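Local coordinates for NADPH-dependent aldehyde reductase YqhD (Escherichia coli, PDB 4QGS), which reduces a broad range of short-chain aldehydes to alcohols with NADPH, using one zinc ion per subunit, at residues Ala31-Gln36 against Asp63-Met68; Val43-Gly48 against Leu101-Gly106; Ser107-Thr112 against Met144-Thr149; Ala184-Val189 against Val255-Thr260. All blocks are in the same frame, centred on the assembly; numbering follows the deposited sequence.

Interaction 1. Residues Ala31-Gln36 against Asp63-Met68; sequences AGLREQ and DALKGM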
# COMPACT_ATOMS: atom_id res chain seq x y z
N ALA A 31 -23.70 -6.10 1.92
CA ALA A 31 -24.85 -6.67 2.63
C ALA A 31 -24.53 -6.96 4.10
O ALA A 31 -25.43 -7.06 4.93
CB ALA A 31 -25.33 -7.94 1.94
N GLY A 32 -23.24 -7.08 4.42
CA GLY A 32 -22.81 -7.36 5.78
C GLY A 32 -22.44 -6.13 6.59
O GLY A 32 -22.10 -6.24 7.76
N LEU A 33 -22.51 -4.95 5.97
CA LEU A 33 -22.06 -3.71 6.59
C LEU A 33 -22.89 -3.26 7.79
O LEU A 33 -22.37 -2.99 8.87
CB LEU A 33 -22.04 -2.58 5.55
CG LEU A 33 -21.85 -1.16 6.09
CD1 LEU A 33 -20.47 -1.03 6.69
CD2 LEU A 33 -22.01 -0.14 4.99
N ARG A 34 -24.19 -3.17 7.57
CA ARG A 34 -25.08 -2.60 8.57
C ARG A 34 -24.97 -3.25 9.96
O ARG A 34 -24.94 -2.57 10.99
CB ARG A 34 -26.52 -2.70 8.06
CG ARG A 34 -27.52 -1.96 8.91
CD ARG A 34 -28.93 -2.10 8.36
NE ARG A 34 -29.86 -1.25 9.10
CZ ARG A 34 -30.37 -0.11 8.64
NH1 ARG A 34 -31.20 0.60 9.39
NH2 ARG A 34 -30.05 0.33 7.43
N GLU A 35 -24.88 -4.58 9.98
CA GLU A 35 -24.86 -5.30 11.25
C GLU A 35 -23.58 -5.05 12.04
O GLU A 35 -23.53 -5.32 13.25
CB GLU A 35 -25.07 -6.80 11.00
CG GLU A 35 -23.98 -7.50 10.24
CD GLU A 35 -24.35 -8.93 9.86
OE1 GLU A 35 -24.61 -9.19 8.67
OE2 GLU A 35 -24.37 -9.78 10.77
N GLN A 36 -22.57 -4.49 11.39
CA GLN A 36 -21.30 -4.22 12.08
C GLN A 36 -21.32 -2.91 12.88
O GLN A 36 -20.43 -2.65 13.69
CB GLN A 36 -20.15 -4.16 11.08
CG GLN A 36 -20.04 -5.36 10.17
CD GLN A 36 -19.70 -6.64 10.89
OE1 GLN A 36 -18.96 -6.64 11.87
NE2 GLN A 36 -20.25 -7.74 10.41
N ASP A 63 -27.60 3.58 1.21
CA ASP A 63 -28.75 2.66 1.21
C ASP A 63 -28.61 1.56 2.27
O ASP A 63 -29.58 1.22 2.94
CB ASP A 63 -28.95 2.02 -0.16
CG ASP A 63 -29.97 0.90 -0.13
OD1 ASP A 63 -29.58 -0.28 0.05
OD2 ASP A 63 -31.18 1.19 -0.28
N ALA A 64 -27.41 1.01 2.42
CA ALA A 64 -27.19 -0.04 3.40
C ALA A 64 -27.47 0.44 4.81
O ALA A 64 -27.89 -0.34 5.68
CB ALA A 64 -25.76 -0.57 3.31
N LEU A 65 -27.25 1.74 5.04
CA LEU A 65 -27.37 2.32 6.37
C LEU A 65 -28.65 3.14 6.55
O LEU A 65 -28.78 3.90 7.51
CB LEU A 65 -26.17 3.22 6.66
CG LEU A 65 -24.82 2.51 6.61
CD1 LEU A 65 -23.75 3.49 7.03
CD2 LEU A 65 -24.85 1.30 7.55
N LYS A 66 -29.58 2.98 5.62
CA LYS A 66 -30.76 3.83 5.61
C LYS A 66 -31.54 3.70 6.92
O LYS A 66 -31.78 2.59 7.39
CB LYS A 66 -31.64 3.48 4.42
CG LYS A 66 -32.66 4.52 4.09
CD LYS A 66 -33.55 4.05 2.98
CE LYS A 66 -34.89 4.70 3.12
NZ LYS A 66 -34.81 6.19 2.99
N GLY A 67 -31.91 4.83 7.50
CA GLY A 67 -32.64 4.83 8.76
C GLY A 67 -31.73 5.09 9.94
O GLY A 67 -32.19 5.43 11.03
N MET A 68 -30.43 4.92 9.73
CA MET A 68 -29.47 5.21 10.78
C MET A 68 -29.04 6.67 10.70
O MET A 68 -29.26 7.36 9.70
CB MET A 68 -28.27 4.27 10.68
CG MET A 68 -28.68 2.82 10.94
SD MET A 68 -27.39 1.59 10.71
CE MET A 68 -26.14 2.18 11.84
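With CG anti to the backbone N (chi1 -172°) and the chain extended from there to NE, R34 carries its guanidinium over to K66 and M68, where L65-M68 form a type II beta turn. This turn follows helix 57-64 in the Rossmann-like, N-terminal half of the enzyme and leads into strand 69-73. Both terminal nitrogens converge on one atom: R34 NH1 and NH2 lie 2.9 and 2.8 Å from K66 O, approaching from one face of that carbonyl's plane. NH2 also binds A64 O at 2.9 Å, from above the carbonyl plane. An arginine suits the site because the N-H groups of its flat guanidinium lie in one plane, so two can converge on K66 O while NH2 has another for A64 O; its charge probably favours the carbonyl end of the helix. G67 has a positive phi (99°), at which a side chain would jam against the preceding carbonyl O. The M68 chain runs alongside R34 but the other way, and M68 SD sits 4.0 Å above the centre of the R34 guanidinium plane. An alanine at M68 would lack CG, SD and CE and would probably take the thioether from that face, leaving the guanidinium freer to tilt. Deeper in, L33 and L65 cross at about a right angle and both rest on L101; L33 CD2 stands 4.1 Å from each of A64 CB and L65 CD2.

Interaction 2. Residues Val43-Gly48 against Leu101-Gly106; sequences VLITYG and LAVGGG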
# COMPACT_ATOMS: atom_id res chain seq x y z
N VAL A 43 -22.94 7.99 12.73
CA VAL A 43 -21.91 7.56 11.79
C VAL A 43 -21.42 8.72 10.93
O VAL A 43 -22.22 9.42 10.33
CB VAL A 43 -22.43 6.45 10.85
CG1 VAL A 43 -21.33 5.98 9.91
CG2 VAL A 43 -23.01 5.28 11.64
N LEU A 44 -20.11 8.93 10.88
CA LEU A 44 -19.55 9.84 9.89
C LEU A 44 -18.90 9.04 8.76
O LEU A 44 -17.93 8.30 8.98
CB LEU A 44 -18.51 10.78 10.52
CG LEU A 44 -17.89 11.77 9.53
CD1 LEU A 44 -18.92 12.75 9.00
CD2 LEU A 44 -16.71 12.51 10.16
N ILE A 45 -19.46 9.18 7.57
CA ILE A 45 -18.91 8.61 6.35
C ILE A 45 -17.88 9.57 5.75
O ILE A 45 -18.21 10.71 5.45
CB ILE A 45 -20.00 8.34 5.31
CG1 ILE A 45 -21.01 7.34 5.84
CG2 ILE A 45 -19.38 7.88 3.98
CD1 ILE A 45 -22.08 6.99 4.81
N THR A 46 -16.65 9.11 5.59
CA THR A 46 -15.60 9.95 5.02
C THR A 46 -15.24 9.48 3.62
O THR A 46 -15.28 8.28 3.33
CB THR A 46 -14.34 9.93 5.90
OG1 THR A 46 -13.86 8.59 6.00
CG2 THR A 46 -14.64 10.46 7.29
N TYR A 47 -14.91 10.41 2.73
CA TYR A 47 -14.45 10.02 1.41
C TYR A 47 -13.54 11.06 0.78
O TYR A 47 -13.26 12.10 1.39
CB TYR A 47 -15.63 9.74 0.48
CG TYR A 47 -16.63 10.87 0.35
CD1 TYR A 47 -16.48 11.85 -0.62
CD2 TYR A 47 -17.74 10.94 1.19
CE1 TYR A 47 -17.40 12.88 -0.74
CE2 TYR A 47 -18.66 11.96 1.07
CZ TYR A 47 -18.48 12.93 0.11
OH TYR A 47 -19.40 13.95 -0.00
N GLY A 48 -13.08 10.77 -0.43
CA GLY A 48 -12.03 11.55 -1.05
C GLY A 48 -12.55 12.60 -2.01
O GLY A 48 -13.29 13.50 -1.62
N LEU A 101 -16.73 5.80 9.01
CA LEU A 101 -16.78 4.83 7.91
C LEU A 101 -16.08 5.38 6.67
O LEU A 101 -16.64 6.19 5.95
CB LEU A 101 -18.22 4.46 7.58
CG LEU A 101 -18.40 3.39 6.49
CD1 LEU A 101 -17.70 2.09 6.83
CD2 LEU A 101 -19.90 3.13 6.23
N ALA A 102 -14.86 4.92 6.44
CA ALA A 102 -14.07 5.41 5.32
C ALA A 102 -14.48 4.69 4.04
O ALA A 102 -14.46 3.46 3.98
CB ALA A 102 -12.59 5.21 5.60
N VAL A 103 -14.85 5.46 3.02
CA VAL A 103 -15.24 4.89 1.75
C VAL A 103 -14.29 5.40 0.66
O VAL A 103 -14.31 6.58 0.32
CB VAL A 103 -16.70 5.25 1.40
CG1 VAL A 103 -17.10 4.64 0.07
CG2 VAL A 103 -17.64 4.78 2.52
N GLY A 104 -13.47 4.51 0.13
CA GLY A 104 -12.49 4.89 -0.88
C GLY A 104 -11.24 4.03 -0.83
O GLY A 104 -11.31 2.83 -0.55
N GLY A 105 -10.08 4.65 -1.09
CA GLY A 105 -8.82 3.93 -1.07
C GLY A 105 -7.96 4.22 0.15
O GLY A 105 -8.45 4.69 1.18
N GLY A 106 -6.67 3.94 0.02
CA GLY A 106 -5.74 4.05 1.14
C GLY A 106 -5.60 5.44 1.73
O GLY A 106 -5.35 5.61 2.92
O HOH W 1 -13.26 8.23 -1.59
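T46 and A102 are bridged partners in the parallel sheet of the Rossmann-like domain, as are I45 and L101. A ladder of three backbone bonds joins the strands: L44 O accepts from L101 N, T46 N gives to L101 O, and T46 O accepts from V103 N. T46 holds OG1 in the crowded position between its backbone N and carbonyl carbon (chi1 60°), which brings T46 OG1 to 3.3 Å from A102 CA. Alanine suits the partner position, its methyl being small enough to lie beside this hydroxyl, whose polar need is met by a hydrogen bond to T112 OG1. I45 turns CG1 anti to its carbonyl carbon and CG2 anti to its N; I45 CG2 then meets V103 CG2 at 3.8 Å, the two branched chains crossing obliquely. Two residues earlier, V43 CG1 lies 4.2 Å from L101 CB. Y47 CB lies 3.4 Å from V103 O, while the rest of the side chain leads away and touches E72. Where direct bonding stops, one water continues the ladder, accepting from G48 N at 2.8 Å and donating to V103 O at 2.7 Å. Beyond it come the glycines G104-G106, the last an NADP(+)-binding residue. I45 and L101 face helix 57-64, meeting V61, whereas T46 and A102 touch V108 of helix 106-119; strand 69-73 hydrogen-bonds to V43 and I45 along the other edge of strand 42-46.

Interaction 3. Residues Ser107-Thr112 against Met144-Thr149; sequences SVLDGT and MGCVLT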
# COMPACT_ATOMS: atom_id res chain seq x y z
N SER A 107 -5.75 6.45 0.88
CA SER A 107 -5.70 7.84 1.31
C SER A 107 -6.86 8.17 2.26
O SER A 107 -6.67 8.79 3.30
CB SER A 107 -5.73 8.77 0.10
OG SER A 107 -5.65 10.12 0.50
N VAL A 108 -8.06 7.74 1.89
CA VAL A 108 -9.23 7.99 2.73
C VAL A 108 -9.10 7.20 4.02
O VAL A 108 -9.39 7.71 5.10
CB VAL A 108 -10.55 7.61 2.00
CG1 VAL A 108 -11.76 7.77 2.93
CG2 VAL A 108 -10.73 8.46 0.75
N LEU A 109 -8.66 5.96 3.89
CA LEU A 109 -8.47 5.09 5.04
C LEU A 109 -7.47 5.69 6.02
O LEU A 109 -7.75 5.80 7.21
CB LEU A 109 -8.00 3.71 4.60
CG LEU A 109 -7.68 2.72 5.72
CD1 LEU A 109 -8.93 2.45 6.55
CD2 LEU A 109 -7.12 1.44 5.15
N ASP A 110 -6.31 6.11 5.51
CA ASP A 110 -5.24 6.63 6.36
C ASP A 110 -5.67 7.89 7.11
O ASP A 110 -5.44 8.01 8.31
CB ASP A 110 -3.99 6.92 5.52
CG ASP A 110 -3.26 5.65 5.12
OD1 ASP A 110 -3.64 4.57 5.62
OD2 ASP A 110 -2.29 5.75 4.34
N GLY A 111 -6.31 8.80 6.40
CA GLY A 111 -6.78 10.03 7.00
C GLY A 111 -7.83 9.74 8.06
O GLY A 111 -7.90 10.40 9.08
N THR A 112 -8.66 8.75 7.79
CA THR A 112 -9.72 8.43 8.74
C THR A 112 -9.13 7.78 9.99
O THR A 112 -9.62 8.01 11.10
CB THR A 112 -10.77 7.52 8.08
OG1 THR A 112 -11.32 8.21 6.95
CG2 THR A 112 -11.89 7.19 9.06
N MET A 144 -13.89 2.46 13.80
CA MET A 144 -14.02 2.78 12.38
C MET A 144 -14.02 1.53 11.53
O MET A 144 -13.44 0.51 11.90
CB MET A 144 -12.91 3.74 11.93
CG MET A 144 -11.51 3.19 12.05
SD MET A 144 -10.34 4.12 11.01
CE MET A 144 -10.95 3.65 9.39
N GLY A 145 -14.71 1.60 10.40
CA GLY A 145 -14.70 0.54 9.42
C GLY A 145 -14.42 1.18 8.07
O GLY A 145 -14.26 2.41 7.98
N CYS A 146 -14.34 0.37 7.03
CA CYS A 146 -14.12 0.93 5.70
C CYS A 146 -14.76 0.09 4.61
O CYS A 146 -15.07 -1.11 4.77
CB CYS A 146 -12.62 1.10 5.43
SG CYS A 146 -11.66 -0.44 5.44
N VAL A 147 -14.98 0.75 3.49
CA VAL A 147 -15.42 0.12 2.26
C VAL A 147 -14.37 0.48 1.22
O VAL A 147 -14.28 1.64 0.80
CB VAL A 147 -16.83 0.60 1.84
CG1 VAL A 147 -17.26 -0.07 0.54
CG2 VAL A 147 -17.84 0.32 2.96
N LEU A 148 -13.55 -0.49 0.83
CA LEU A 148 -12.37 -0.20 -0.00
C LEU A 148 -12.63 -0.37 -1.49
O LEU A 148 -13.03 -1.44 -1.95
CB LEU A 148 -11.19 -1.07 0.42
CG LEU A 148 -10.64 -0.86 1.84
CD1 LEU A 148 -9.44 -1.76 2.12
CD2 LEU A 148 -10.28 0.61 2.07
N THR A 149 -12.38 0.68 -2.26
CA THR A 149 -12.62 0.64 -3.70
C THR A 149 -11.38 0.15 -4.44
O THR A 149 -11.39 -0.02 -5.66
CB THR A 149 -13.05 2.01 -4.23
OG1 THR A 149 -12.12 3.01 -3.78
CG2 THR A 149 -14.44 2.36 -3.72
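L109 and C146 mark the nearest approach of the two backbones, where helix 107-112 runs almost antiparallel to strand 144-148, at 171° and with the axes 9.6 Å apart. This is the return half of a beta-alpha-beta crossover in the Rossmann-like domain: strand 99-104 leads into helix 106-119, and the chain then comes back to strand 144-148 beside it in the parallel sheet. M144 and C146 point their side chains to the helix, while V147 turns to the other face, against I30 and Y190. Methionine suits the place because its unbranched chain can bend. It does so at chi3 (-68°), which swings the terminal methyl in between two helix residues, so that M144 CE touches L109 CD1 at 3.7 Å and T112 CG2 at 3.7 Å. L109, with CG anti to the backbone N, crosses M144 at about a right angle; its CD1 branch also rests on the cysteine, 4.1 Å from C146 CB and equally near C146 SG. L109 CD2 makes only a looser approach to L148. Leucine and methionine suit a helix-on-sheet layer in which the touching residues are buried and meet through carbon and sulphur atoms. S107, D110 and T149, which take no part in this packing, bind NADP(+) in this enzyme. T112 divides its two branches: CG2 faces the methionine, whereas OG1, besides its bond to T46, donates to the carbonyl one turn back, T112 OG1 lying 2.7 Å from V108 O, on the opposite face of that carbonyl's plane from T112 N.

Interaction 4. Residues Ala184-Val189 against Val255-Thr260; sequences AVLDPV and VMWAAT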
# COMPACT_ATOMS: atom_id res chain seq x y z
N ALA A 184 -13.52 -4.35 7.21
CA ALA A 184 -13.29 -3.81 5.88
C ALA A 184 -14.17 -4.55 4.90
O ALA A 184 -14.14 -5.80 4.85
CB ALA A 184 -11.80 -3.92 5.50
N VAL A 185 -14.98 -3.81 4.14
CA VAL A 185 -15.76 -4.41 3.07
C VAL A 185 -14.96 -4.38 1.78
O VAL A 185 -14.59 -3.30 1.31
CB VAL A 185 -17.10 -3.67 2.83
CG1 VAL A 185 -17.84 -4.31 1.67
CG2 VAL A 185 -17.94 -3.70 4.10
N LEU A 186 -14.70 -5.56 1.23
CA LEU A 186 -13.93 -5.73 0.00
C LEU A 186 -14.79 -6.42 -1.05
O LEU A 186 -14.94 -7.64 -1.04
CB LEU A 186 -12.66 -6.56 0.26
CG LEU A 186 -11.39 -5.91 0.83
CD1 LEU A 186 -11.67 -5.12 2.08
CD2 LEU A 186 -10.37 -7.00 1.15
N ASP A 187 -15.37 -5.63 -1.95
CA ASP A 187 -16.18 -6.17 -3.02
C ASP A 187 -15.45 -5.94 -4.35
O ASP A 187 -15.30 -4.82 -4.78
CB ASP A 187 -17.57 -5.51 -3.04
CG ASP A 187 -18.50 -6.09 -4.10
OD1 ASP A 187 -18.01 -6.80 -5.01
OD2 ASP A 187 -19.72 -5.82 -4.03
N PRO A 188 -14.99 -7.02 -4.99
CA PRO A 188 -14.26 -6.90 -6.25
C PRO A 188 -15.03 -6.13 -7.33
O PRO A 188 -14.42 -5.49 -8.18
CB PRO A 188 -14.04 -8.36 -6.66
CG PRO A 188 -13.98 -9.09 -5.33
CD PRO A 188 -15.01 -8.41 -4.49
N VAL A 189 -16.36 -6.19 -7.28
CA VAL A 189 -17.15 -5.47 -8.28
C VAL A 189 -16.86 -3.96 -8.25
O VAL A 189 -16.88 -3.30 -9.30
CB VAL A 189 -18.66 -5.71 -8.09
CG1 VAL A 189 -19.49 -4.79 -9.02
CG2 VAL A 189 -18.98 -7.18 -8.32
N VAL A 255 -7.31 -10.94 -7.80
CA VAL A 255 -6.32 -9.87 -7.72
C VAL A 255 -6.51 -9.05 -6.45
O VAL A 255 -5.55 -8.73 -5.75
CB VAL A 255 -6.37 -8.98 -8.98
CG1 VAL A 255 -5.46 -7.76 -8.79
CG2 VAL A 255 -5.94 -9.79 -10.18
N MET A 256 -7.76 -8.77 -6.11
CA MET A 256 -8.05 -7.97 -4.92
C MET A 256 -7.61 -8.69 -3.64
O MET A 256 -7.05 -8.07 -2.73
CB MET A 256 -9.55 -7.66 -4.83
CG MET A 256 -9.89 -6.62 -3.77
SD MET A 256 -11.67 -6.30 -3.74
CE MET A 256 -11.70 -4.66 -3.03
N TRP A 257 -7.85 -10.00 -3.58
CA TRP A 257 -7.53 -10.77 -2.38
C TRP A 257 -6.03 -10.99 -2.28
O TRP A 257 -5.45 -10.88 -1.20
CB TRP A 257 -8.30 -12.10 -2.36
CG TRP A 257 -8.27 -12.86 -1.02
CD1 TRP A 257 -8.09 -14.20 -0.85
CD2 TRP A 257 -8.44 -12.30 0.30
NE1 TRP A 257 -8.14 -14.52 0.50
CE2 TRP A 257 -8.35 -13.37 1.22
CE3 TRP A 257 -8.66 -11.01 0.79
CZ2 TRP A 257 -8.47 -13.18 2.59
CZ3 TRP A 257 -8.78 -10.83 2.16
CH2 TRP A 257 -8.69 -11.91 3.05
N ALA A 258 -5.40 -11.28 -3.41
CA ALA A 258 -3.94 -11.37 -3.43
C ALA A 258 -3.27 -10.07 -2.98
O ALA A 258 -2.33 -10.10 -2.18
CB ALA A 258 -3.44 -11.76 -4.83
N ALA A 259 -3.75 -8.94 -3.51
CA ALA A 259 -3.17 -7.65 -3.18
C ALA A 259 -3.36 -7.35 -1.70
O ALA A 259 -2.49 -6.78 -1.03
CB ALA A 259 -3.80 -6.53 -4.06
N THR A 260 -4.50 -7.76 -1.16
CA THR A 260 -4.77 -7.56 0.25
C THR A 260 -3.76 -8.33 1.09
O THR A 260 -3.27 -7.81 2.08
CB THR A 260 -6.20 -7.98 0.62
OG1 THR A 260 -7.12 -7.12 -0.07
CG2 THR A 260 -6.43 -7.84 2.11
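L186 meets M256, and the leucine can be followed outward from its backbone. L186 CB packs at 3.9 Å on M256 CE, the end of an extended methionine. L186 CG, set anti to its own carbonyl carbon (chi1 -82°), stays 4.1 Å from that same methyl. From there CD2 meets the helix tip to tip, with L186 CD2 3.5 Å from T260 OG1, and it also touches the edge of the W257 ring at CZ3. The contact joins two domains: L186 ends strand 183-186 of the Rossmann-like sheet, and helix 249-262 belongs to the helical C-terminal half typical of iron-containing alcohol dehydrogenases. Threonine suits the spot because its hydroxyl is satisfied within the helix, T260 OG1 donating to M256 O at 2.8 Å. An alanine at T260 would lack OG1 and CG2, would probably open a gap in front of L186 CD2 and would leave M256 O with one donor fewer. Beyond L186 in the chain, P188 is crossed at about a right angle by the methionine, M256 SD lying 3.6 Å from P188 N. At this bend D187 OD2 binds G28 N, and D187 OD1 accepts from V189 N at 2.9 Å, closing an Asx turn.

Interactions 2, 3 and 4 are buried, the last with an exposed tryptophan at its margin. Interactions 2 and 3 share the sheet: strand 99-104 is bonded on one side to strand 42-46 and on the other to strand 144-148, and a bond between hydroxyls joins the two contacts. Interaction 4 reaches the same sheet one strand further on, at 183-186, but ties it to the C-terminal domain. Interaction 1 is the outlying, partly exposed one, packed against interaction 2. Chemistry follows place: charged side chain to carbonyl at the surface, backbone ladder between strands, apolar helix-on-sheet packing in interaction 3, and thioether and methyl packing between domains.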